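Local atomic coordinates of citrinin polyketide synthase (Monascus purpureus, PDB entry 5MPT), a protein that builds the polyketide precursor of the mycotoxin citrinin from malonyl-CoA units, the C-methyltransferase domain of this multidomain synthase being the part described here. Residues A[14-19]-A[199-204]; A[191-196]-A[310-315]. All coordinates share one frame; numbering follows the deposited sequence. Where two conformers were deposited one is given.

Contact 1. Residues A[14-19]-A[199-204]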
ATOM      1  N   LYS A  14       9.042 -18.322  20.103  1.00 25.18           N
ATOM      2  CA  LYS A  14       7.716 -18.140  19.527  1.00 28.57           C
ATOM      3  C   LYS A  14       6.808 -17.308  20.440  1.00 26.51           C
ATOM      4  O   LYS A  14       6.010 -16.502  19.939  1.00 27.75           O
ATOM      5  CB  LYS A  14       7.053 -19.486  19.187  1.00 42.97           C
ATOM      6  CG  LYS A  14       6.953 -20.504  20.284  1.00 67.76           C
ATOM      7  CD  LYS A  14       6.310 -21.805  19.775  1.00 86.40           C
ATOM      8  CE  LYS A  14       6.871 -23.034  20.499  1.00 93.51           C
ATOM      9  NZ  LYS A  14       8.301 -23.313  20.143  1.00 94.20           N
ATOM     10  N   SER A  15       6.927 -17.458  21.770  1.00 27.52           N
ATOM     11  CA  SER A  15       6.030 -16.743  22.688  1.00 28.01           C
ATOM     12  C   SER A  15       6.229 -15.240  22.605  1.00 25.82           C
ATOM     13  O   SER A  15       5.280 -14.481  22.805  1.00 27.30           O
ATOM     14  CB  SER A  15       6.229 -17.205  24.130  1.00 31.13           C
ATOM     15  OG  SER A  15       7.478 -16.776  24.667  1.00 31.90           O
ATOM     16  N   ALA A  16       7.456 -14.792  22.348  1.00 22.59           N
ATOM     17  CA  ALA A  16       7.723 -13.370  22.200  1.00 22.41           C
ATOM     18  C   ALA A  16       6.972 -12.808  21.009  1.00 22.95           C
ATOM     19  O   ALA A  16       6.403 -11.710  21.080  1.00 25.40           O
ATOM     20  CB  ALA A  16       9.215 -13.128  22.025  1.00 24.23           C
ATOM     21  N   ILE A  17       6.965 -13.548  19.912  1.00 21.29           N
ATOM     22  CA  ILE A  17       6.249 -13.090  18.730  1.00 21.66           C
ATOM     23  C   ILE A  17       4.755 -13.051  19.001  1.00 22.15           C
ATOM     24  O   ILE A  17       4.075 -12.054  18.727  1.00 23.78           O
ATOM     25  CB  ILE A  17       6.555 -13.999  17.536  1.00 22.22           C
ATOM     26  CG1 ILE A  17       8.059 -14.072  17.252  1.00 21.79           C
ATOM     27  CG2 ILE A  17       5.803 -13.434  16.308  1.00 23.87           C
ATOM     28  CD1 ILE A  17       8.437 -15.218  16.300  1.00 22.54           C
ATOM     29  N   LEU A  18       4.210 -14.170  19.468  1.00 24.52           N
ATOM     30  CA  LEU A  18       2.767 -14.289  19.614  1.00 25.36           C
ATOM     31  C   LEU A  18       2.225 -13.361  20.692  1.00 25.93           C
ATOM     32  O   LEU A  18       1.127 -12.803  20.543  1.00 26.90           O
ATOM     33  CB  LEU A  18       2.395 -15.735  19.919  1.00 25.62           C
ATOM     34  CG  LEU A  18       2.749 -16.738  18.834  1.00 29.87           C
ATOM     35  CD1 LEU A  18       2.520 -18.091  19.460  1.00 35.10           C
ATOM     36  CD2 LEU A  18       1.921 -16.590  17.629  1.00 30.28           C
ATOM     37  N   ASP A  19       2.957 -13.194  21.801  1.00 24.16           N
ATOM     38  CA  ASP A  19       2.487 -12.293  22.835  1.00 26.17           C
ATOM     39  C   ASP A  19       2.570 -10.841  22.389  1.00 24.88           C
ATOM     40  O   ASP A  19       1.644 -10.062  22.635  1.00 25.48           O
ATOM     41  CB  ASP A  19       3.278 -12.524  24.128  1.00 29.40           C
ATOM     42  CG  ASP A  19       3.055 -13.918  24.714  1.00 34.91           C
ATOM     43  OD1 ASP A  19       2.086 -14.596  24.308  1.00 38.00           O
ATOM     44  OD2 ASP A  19       3.822 -14.316  25.626  1.00 35.29           O
ATOM     45  N   LYS A 199      11.528  -6.604  23.921  1.00 28.87           N
ATOM     46  CA  LYS A 199      11.540  -6.707  25.389  1.00 25.97           C
ATOM     47  C   LYS A 199      11.516  -8.144  25.880  1.00 25.37           C
ATOM     48  O   LYS A 199      11.857  -8.388  27.047  1.00 25.69           O
ATOM     49  CB  LYS A 199      10.312  -5.985  26.009  1.00 29.76           C
ATOM     50  CG  LYS A 199      10.333  -4.480  26.040  1.00 38.98           C
ATOM     51  CD  LYS A 199       8.931  -3.957  26.426  1.00 45.87           C
ATOM     52  CE  LYS A 199       8.950  -2.598  27.141  1.00 52.92           C
ATOM     53  NZ  LYS A 199       9.837  -1.601  26.483  1.00 58.85           N
ATOM     54  N   ARG A 200      11.109  -9.086  25.035  1.00 25.45           N
ATOM     55  CA  ARG A 200      10.910 -10.479  25.386  1.00 26.62           C
ATOM     56  C   ARG A 200      12.003 -11.369  24.825  1.00 28.78           C
ATOM     57  O   ARG A 200      11.905 -12.599  24.922  1.00 32.73           O
ATOM     58  CB  ARG A 200       9.553 -10.959  24.884  1.00 28.61           C
ATOM     59  CG  ARG A 200       8.387 -10.398  25.695  1.00 39.36           C
ATOM     60  CD  ARG A 200       7.156 -10.120  24.819  1.00 47.72           C
ATOM     61  NE  ARG A 200       5.963  -9.818  25.610  1.00 48.34           N
ATOM     62  CZ  ARG A 200       5.517  -8.595  25.889  1.00 45.30           C
ATOM     63  NH1 ARG A 200       6.153  -7.513  25.448  1.00 38.32           N
ATOM     64  NH2 ARG A 200       4.426  -8.460  26.632  1.00 48.78           N
ATOM     65  N   LEU A 201      13.046 -10.768  24.218  1.00 24.70           N
ATOM     66  CA  LEU A 201      14.096 -11.553  23.591  1.00 23.81           C
ATOM     67  C   LEU A 201      15.232 -11.800  24.575  1.00 19.64           C
ATOM     68  O   LEU A 201      15.568 -10.916  25.372  1.00 21.34           O
ATOM     69  CB  LEU A 201      14.644 -10.836  22.373  1.00 27.69           C
ATOM     70  CG  LEU A 201      13.567 -10.606  21.312  1.00 26.44           C
ATOM     71  CD1 LEU A 201      14.182 -10.121  19.997  1.00 24.10           C
ATOM     72  CD2 LEU A 201      12.744 -11.881  21.072  1.00 27.17           C
ATOM     73  N   PRO A 202      15.836 -12.997  24.542  1.00 18.54           N
ATOM     74  CA  PRO A 202      17.101 -13.204  25.252  1.00 19.85           C
ATOM     75  C   PRO A 202      18.151 -12.278  24.666  1.00 21.17           C
ATOM     76  O   PRO A 202      18.098 -11.921  23.489  1.00 22.58           O
ATOM     77  CB  PRO A 202      17.429 -14.680  24.986  1.00 18.10           C
ATOM     78  CG  PRO A 202      16.085 -15.322  24.690  1.00 16.49           C
ATOM     79  CD  PRO A 202      15.314 -14.237  23.945  1.00 19.53           C
ATOM     80  N   ASN A 203      19.079 -11.873  25.502  1.00 23.02           N
ATOM     81  CA  ASN A 203      20.229 -11.057  25.119  1.00 29.15           C
ATOM     82  C   ASN A 203      21.474 -11.937  25.124  1.00 28.07           C
ATOM     83  O   ASN A 203      21.986 -12.302  26.192  1.00 30.80           O
ATOM     84  CB  ASN A 203      20.388  -9.882  26.083  1.00 37.42           C
ATOM     85  CG  ASN A 203      21.398  -8.858  25.604  1.00 44.37           C
ATOM     86  OD1 ASN A 203      22.265  -9.166  24.787  1.00 48.42           O
ATOM     87  ND2 ASN A 203      21.282  -7.623  26.103  1.00 44.82           N
ATOM     88  N   THR A 204      21.991 -12.248  23.940  1.00 25.78           N
ATOM     89  CA  THR A 204      23.214 -13.027  23.806  1.00 28.40           C
ATOM     90  C   THR A 204      24.345 -12.222  23.183  1.00 31.78           C
ATOM     91  O   THR A 204      25.432 -12.765  22.976  1.00 33.57           O
ATOM     92  CB  THR A 204      22.976 -14.290  22.978  1.00 29.40           C
ATOM     93  OG1 THR A 204      22.398 -13.928  21.714  1.00 29.38           O
ATOM     94  CG2 THR A 204      22.049 -15.247  23.703  1.00 28.95           C
TER
HETATM   95  O   HOH W   1       5.884 -12.688  26.621  1.00 36.87           O
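Ala16 meets the backbone end of the Arg200 side chain, methyl against methylene, with Ala16 CB 3.6 Å from Arg200 CB. Leu201 closes in beside it, its CD2 branch reaching to 3.9 Å from Ala16 CB. These three residues form the tight, apolar part of the contact, and the small alanine lets the loop backbone approach closely, Ala16 CA and Arg200 CA being 5.4 Å apart.

Toward the guanidinium the fit becomes loose and wet. Arg200 CG lies beside the backbone N (chi1 -73°), and a bend at chi2 (145°) leads the chain on toward Asp19. The opposite charges stay out of direct contact, with Arg200 NE 5.0 Å from Asp19 OD2. A water joins them instead, donating to Asp19 OD2 at 2.8 Å and accepting from Arg200 NE at 3.0 Å. Each charged group has a firmer partner on its own side: Asp19 OD1 forms a salt bridge with Arg22, and Arg200 NH1 is hydrogen-bonded to the carbonyl oxygen of Gln196.

The contact lies away from the active site, far from the centre of the chain, where helix 14-26 packs against the loop between helix 181-198 and strand 208-213. Ala16 also touches Leu197 of helix 181-198, while Ile17 packs on Ile379 and Leu381 of strand 375-381.

Contact 2. Residues A[191-196]-A[310-315]; sequences EFFLEQ and FLLLLE
Phe193 and Phe310 approach from opposite directions, and the CE2-CZ edge of Phe193 meets CE2 and CZ of Phe310, with Phe193 CZ 3.6 Å from Phe310 CZ. Phe193 CE2 shares the contact, 3.7 Å from Phe310 CE2, which lies in the plane of the Phe193 ring. The pair is oblique, its planes inclined at 68° and its ring centroids 5.6 Å apart. Leu312 passes alongside Phe193 in the opposite sense and rests one methyl, CD2, 3.9 Å from Phe193 CD2. The contact is wholly apolar and buried.

In Phe193, CG stands opposite the backbone N (chi1 161°), which carries the ring out from the helix toward the strand. In Phe310, CG sits between the backbone N and the carbonyl carbon (chi1 63°). Phe310 and Leu312 are two apart along the strand, and their side chains leave the same face of the sheet. Backbone hydrogen bonds to Ile282 of the adjacent parallel strand 279-285 hold both residues in place.

Farther out, Ala20 and Ala24 of helix 14-26 touch Phe193, while Glu191 and Glu195 tie helix 181-198 to helix 221-231 through salt bridges with Lys223 and Arg230. At the far end of strand 309-316, Glu315 OE1 is hydrogen-bonded to His289 ND1, both being active-site residues. The helix packs on a seven-stranded sheet of order 3-2-1-4-5-7-6, with strand 375-381 antiparallel to its neighbours, the hallmark of class I S-adenosylmethionine-dependent methyltransferases; the bound S-adenosyl-L-homocysteine is about 12 Å from the Leu312 side chain.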
ATOM      1  N   GLU A 191       5.700  -0.530  14.913  1.00 21.37           N
ATOM      2  CA  GLU A 191       6.694  -0.120  15.911  1.00 22.99           C
ATOM      3  C   GLU A 191       6.370  -0.690  17.287  1.00 20.19           C
ATOM      4  O   GLU A 191       7.246  -1.209  17.970  1.00 21.02           O
ATOM      5  CB  GLU A 191       6.798   1.395  16.005  1.00 27.05           C
ATOM      6  CG  GLU A 191       7.246   2.090  14.731  1.00 28.35           C
ATOM      7  CD  GLU A 191       7.218   3.595  14.910  1.00 30.69           C
ATOM      8  OE1 GLU A 191       6.458   4.259  14.162  1.00 32.01           O
ATOM      9  OE2 GLU A 191       7.927   4.099  15.817  1.00 32.43           O
ATOM     10  N   PHE A 192       5.119  -0.552  17.729  1.00 19.25           N
ATOM     11  CA  PHE A 192       4.708  -1.050  19.037  1.00 19.79           C
ATOM     12  C   PHE A 192       4.901  -2.559  19.142  1.00 19.55           C
ATOM     13  O   PHE A 192       5.455  -3.077  20.133  1.00 21.07           O
ATOM     14  CB  PHE A 192       3.243  -0.625  19.277  1.00 18.55           C
ATOM     15  CG  PHE A 192       2.670  -1.116  20.553  1.00 19.91           C
ATOM     16  CD1 PHE A 192       3.336  -0.917  21.760  1.00 19.61           C
ATOM     17  CD2 PHE A 192       1.452  -1.782  20.557  1.00 22.99           C
ATOM     18  CE1 PHE A 192       2.748  -1.328  22.959  1.00 20.27           C
ATOM     19  CE2 PHE A 192       0.885  -2.234  21.746  1.00 24.12           C
ATOM     20  CZ  PHE A 192       1.529  -2.003  22.943  1.00 21.78           C
ATOM     21  N   PHE A 193       4.514  -3.280  18.095  1.00 19.17           N
ATOM     22  CA  PHE A 193       4.699  -4.717  18.077  1.00 19.38           C
ATOM     23  C   PHE A 193       6.175  -5.058  18.251  1.00 19.53           C
ATOM     24  O   PHE A 193       6.555  -5.878  19.104  1.00 19.92           O
ATOM     25  CB  PHE A 193       4.156  -5.290  16.770  1.00 18.13           C
ATOM     26  CG  PHE A 193       4.695  -6.644  16.446  1.00 18.82           C
ATOM     27  CD1 PHE A 193       4.417  -7.731  17.263  1.00 19.18           C
ATOM     28  CD2 PHE A 193       5.485  -6.832  15.321  1.00 19.41           C
ATOM     29  CE1 PHE A 193       4.917  -8.984  17.009  1.00 20.66           C
ATOM     30  CE2 PHE A 193       5.989  -8.091  15.040  1.00 21.65           C
ATOM     31  CZ  PHE A 193       5.719  -9.180  15.892  1.00 21.91           C
ATOM     32  N   LEU A 194       7.037  -4.430  17.437  1.00 21.46           N
ATOM     33  CA  LEU A 194       8.458  -4.762  17.486  1.00 22.95           C
ATOM     34  C   LEU A 194       9.079  -4.396  18.839  1.00 22.01           C
ATOM     35  O   LEU A 194       9.923  -5.138  19.358  1.00 23.22           O
ATOM     36  CB  LEU A 194       9.201  -4.071  16.348  1.00 26.54           C
ATOM     37  CG  LEU A 194       8.916  -4.625  14.951  1.00 32.08           C
ATOM     38  CD1 LEU A 194       9.506  -3.707  13.877  1.00 34.59           C
ATOM     39  CD2 LEU A 194       9.464  -6.062  14.815  1.00 34.65           C
ATOM     40  N   GLU A 195       8.690  -3.252  19.420  1.00 21.65           N
ATOM     41  CA  GLU A 195       9.222  -2.875  20.719  1.00 22.14           C
ATOM     42  C   GLU A 195       8.836  -3.905  21.768  1.00 22.56           C
ATOM     43  O   GLU A 195       9.678  -4.344  22.566  1.00 22.39           O
ATOM     44  CB  GLU A 195       8.720  -1.481  21.111  1.00 23.12           C
ATOM     45  CG  GLU A 195       9.285  -1.050  22.428  1.00 26.84           C
ATOM     46  CD  GLU A 195       9.124   0.425  22.699  1.00 32.62           C
ATOM     47  OE1 GLU A 195       8.235   1.040  22.098  1.00 31.90           O
ATOM     48  OE2 GLU A 195       9.898   0.978  23.508  1.00 38.30           O
ATOM     49  N   GLN A 196       7.571  -4.328  21.765  1.00 22.63           N
ATOM     50  CA  GLN A 196       7.132  -5.315  22.750  1.00 23.01           C
ATOM     51  C   GLN A 196       7.794  -6.660  22.492  1.00 22.01           C
ATOM     52  O   GLN A 196       8.066  -7.435  23.426  1.00 23.09           O
ATOM     53  CB  GLN A 196       5.608  -5.438  22.698  1.00 23.53           C
ATOM     54  CG  GLN A 196       4.887  -4.203  23.220  1.00 22.97           C
ATOM     55  CD  GLN A 196       5.203  -3.969  24.688  1.00 25.89           C
ATOM     56  OE1 GLN A 196       5.196  -4.898  25.493  1.00 27.60           O
ATOM     57  NE2 GLN A 196       5.590  -2.755  25.011  1.00 26.55           N
ATOM     58  N   PHE A 310       9.755 -14.718  11.110  1.00 19.58           N
ATOM     59  CA  PHE A 310       8.415 -14.430  10.627  1.00 17.99           C
ATOM     60  C   PHE A 310       8.434 -13.296   9.623  1.00 19.20           C
ATOM     61  O   PHE A 310       9.327 -12.433   9.602  1.00 19.29           O
ATOM     62  CB  PHE A 310       7.447 -14.063  11.762  1.00 17.87           C
ATOM     63  CG  PHE A 310       7.810 -12.818  12.491  1.00 18.73           C
ATOM     64  CD1 PHE A 310       8.581 -12.871  13.626  1.00 18.80           C
ATOM     65  CD2 PHE A 310       7.333 -11.595  12.079  1.00 19.69           C
ATOM     66  CE1 PHE A 310       8.916 -11.749  14.306  1.00 18.98           C
ATOM     67  CE2 PHE A 310       7.649 -10.450  12.789  1.00 18.74           C
ATOM     68  CZ  PHE A 310       8.427 -10.518  13.892  1.00 17.68           C
ATOM     69  N   LEU A 311       7.383 -13.302   8.824  1.00 18.54           N
ATOM     70  CA  LEU A 311       7.040 -12.227   7.914  1.00 19.71           C
ATOM     71  C   LEU A 311       5.990 -11.327   8.553  1.00 19.98           C
ATOM     72  O   LEU A 311       4.975 -11.818   9.049  1.00 19.87           O
ATOM     73  CB  LEU A 311       6.503 -12.815   6.613  1.00 20.35           C
ATOM     74  CG  LEU A 311       5.822 -11.861   5.604  1.00 20.18           C
ATOM     75  CD1 LEU A 311       6.820 -10.848   5.098  1.00 22.11           C
ATOM     76  CD2 LEU A 311       5.270 -12.685   4.475  1.00 19.38           C
ATOM     77  N   LEU A 312       6.199 -10.023   8.448  1.00 17.79           N
ATOM     78  CA  LEU A 312       5.210  -9.023   8.839  1.00 19.22           C
ATOM     79  C   LEU A 312       4.851  -8.225   7.597  1.00 18.93           C
ATOM     80  O   LEU A 312       5.603  -7.339   7.180  1.00 18.88           O
ATOM     81  CB  LEU A 312       5.728  -8.122   9.952  1.00 19.53           C
ATOM     82  CG  LEU A 312       4.651  -7.202  10.514  1.00 20.05           C
ATOM     83  CD1 LEU A 312       3.562  -7.968  11.229  1.00 21.52           C
ATOM     84  CD2 LEU A 312       5.277  -6.255  11.504  1.00 17.31           C
ATOM     85  N   LEU A 313       3.706  -8.556   7.025  1.00 18.86           N
ATOM     86  CA  LEU A 313       3.131  -7.770   5.943  1.00 18.34           C
ATOM     87  C   LEU A 313       2.355  -6.576   6.483  1.00 17.26           C
ATOM     88  O   LEU A 313       1.671  -6.653   7.517  1.00 18.61           O
ATOM     89  CB  LEU A 313       2.183  -8.622   5.109  1.00 18.65           C
ATOM     90  CG  LEU A 313       2.771  -9.788   4.349  1.00 20.80           C
ATOM     91  CD1 LEU A 313       1.662 -10.724   3.925  1.00 23.35           C
ATOM     92  CD2 LEU A 313       3.521  -9.283   3.114  1.00 20.84           C
ATOM     93  N   LEU A 314       2.466  -5.461   5.782  0.54 17.13           N
ATOM     94  CA  LEU A 314       1.527  -4.357   5.925  0.54 19.50           C
ATOM     95  C   LEU A 314       0.886  -4.248   4.560  0.54 18.44           C
ATOM     96  O   LEU A 314       1.554  -3.847   3.605  0.54 21.42           O
ATOM     97  CB  LEU A 314       2.220  -3.057   6.328  0.54 19.98           C
ATOM     98  CG  LEU A 314       1.298  -1.971   6.903  0.54 23.12           C
ATOM     99  CD1 LEU A 314       2.112  -0.826   7.483  0.54 24.50           C
ATOM    100  CD2 LEU A 314       0.327  -1.434   5.876  0.54 24.89           C
ATOM    101  N   GLU A 315      -0.366  -4.687   4.448  1.00 20.87           N
ATOM    102  CA  GLU A 315      -1.036  -4.782   3.160  1.00 22.22           C
ATOM    103  C   GLU A 315      -2.395  -4.130   3.197  1.00 20.50           C
ATOM    104  O   GLU A 315      -3.157  -4.289   4.157  1.00 21.70           O
ATOM    105  CB  GLU A 315      -1.205  -6.245   2.733  1.00 23.23           C
ATOM    106  CG  GLU A 315       0.015  -6.817   2.103  1.00 22.32           C
ATOM    107  CD  GLU A 315       0.191  -6.353   0.678  1.00 21.32           C
ATOM    108  OE1 GLU A 315      -0.793  -5.843   0.077  1.00 21.04           O
ATOM    109  OE2 GLU A 315       1.319  -6.473   0.166  1.00 19.65           O
TER

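In the fold
From the N terminus, the chain enters helix 14-26, and contact 1 brings this helix against the loop 199-204 after a long, mostly helical excursion of 179 residues. Before that loop is reached, helix 181-198 has already supplied the first half of contact 2, whose second half arrives with strand 309-316 after much of the central sheet has been laid down. The two closures therefore cross. Their centres lie about 13 Å apart, on the same side of the chain's centre, and they touch directly: Ile17 CD1 is 3.6 Å from Phe310 CD1. Together they join the N-terminal helix, helix 181-198 with its following loop, and the seven-stranded sheet.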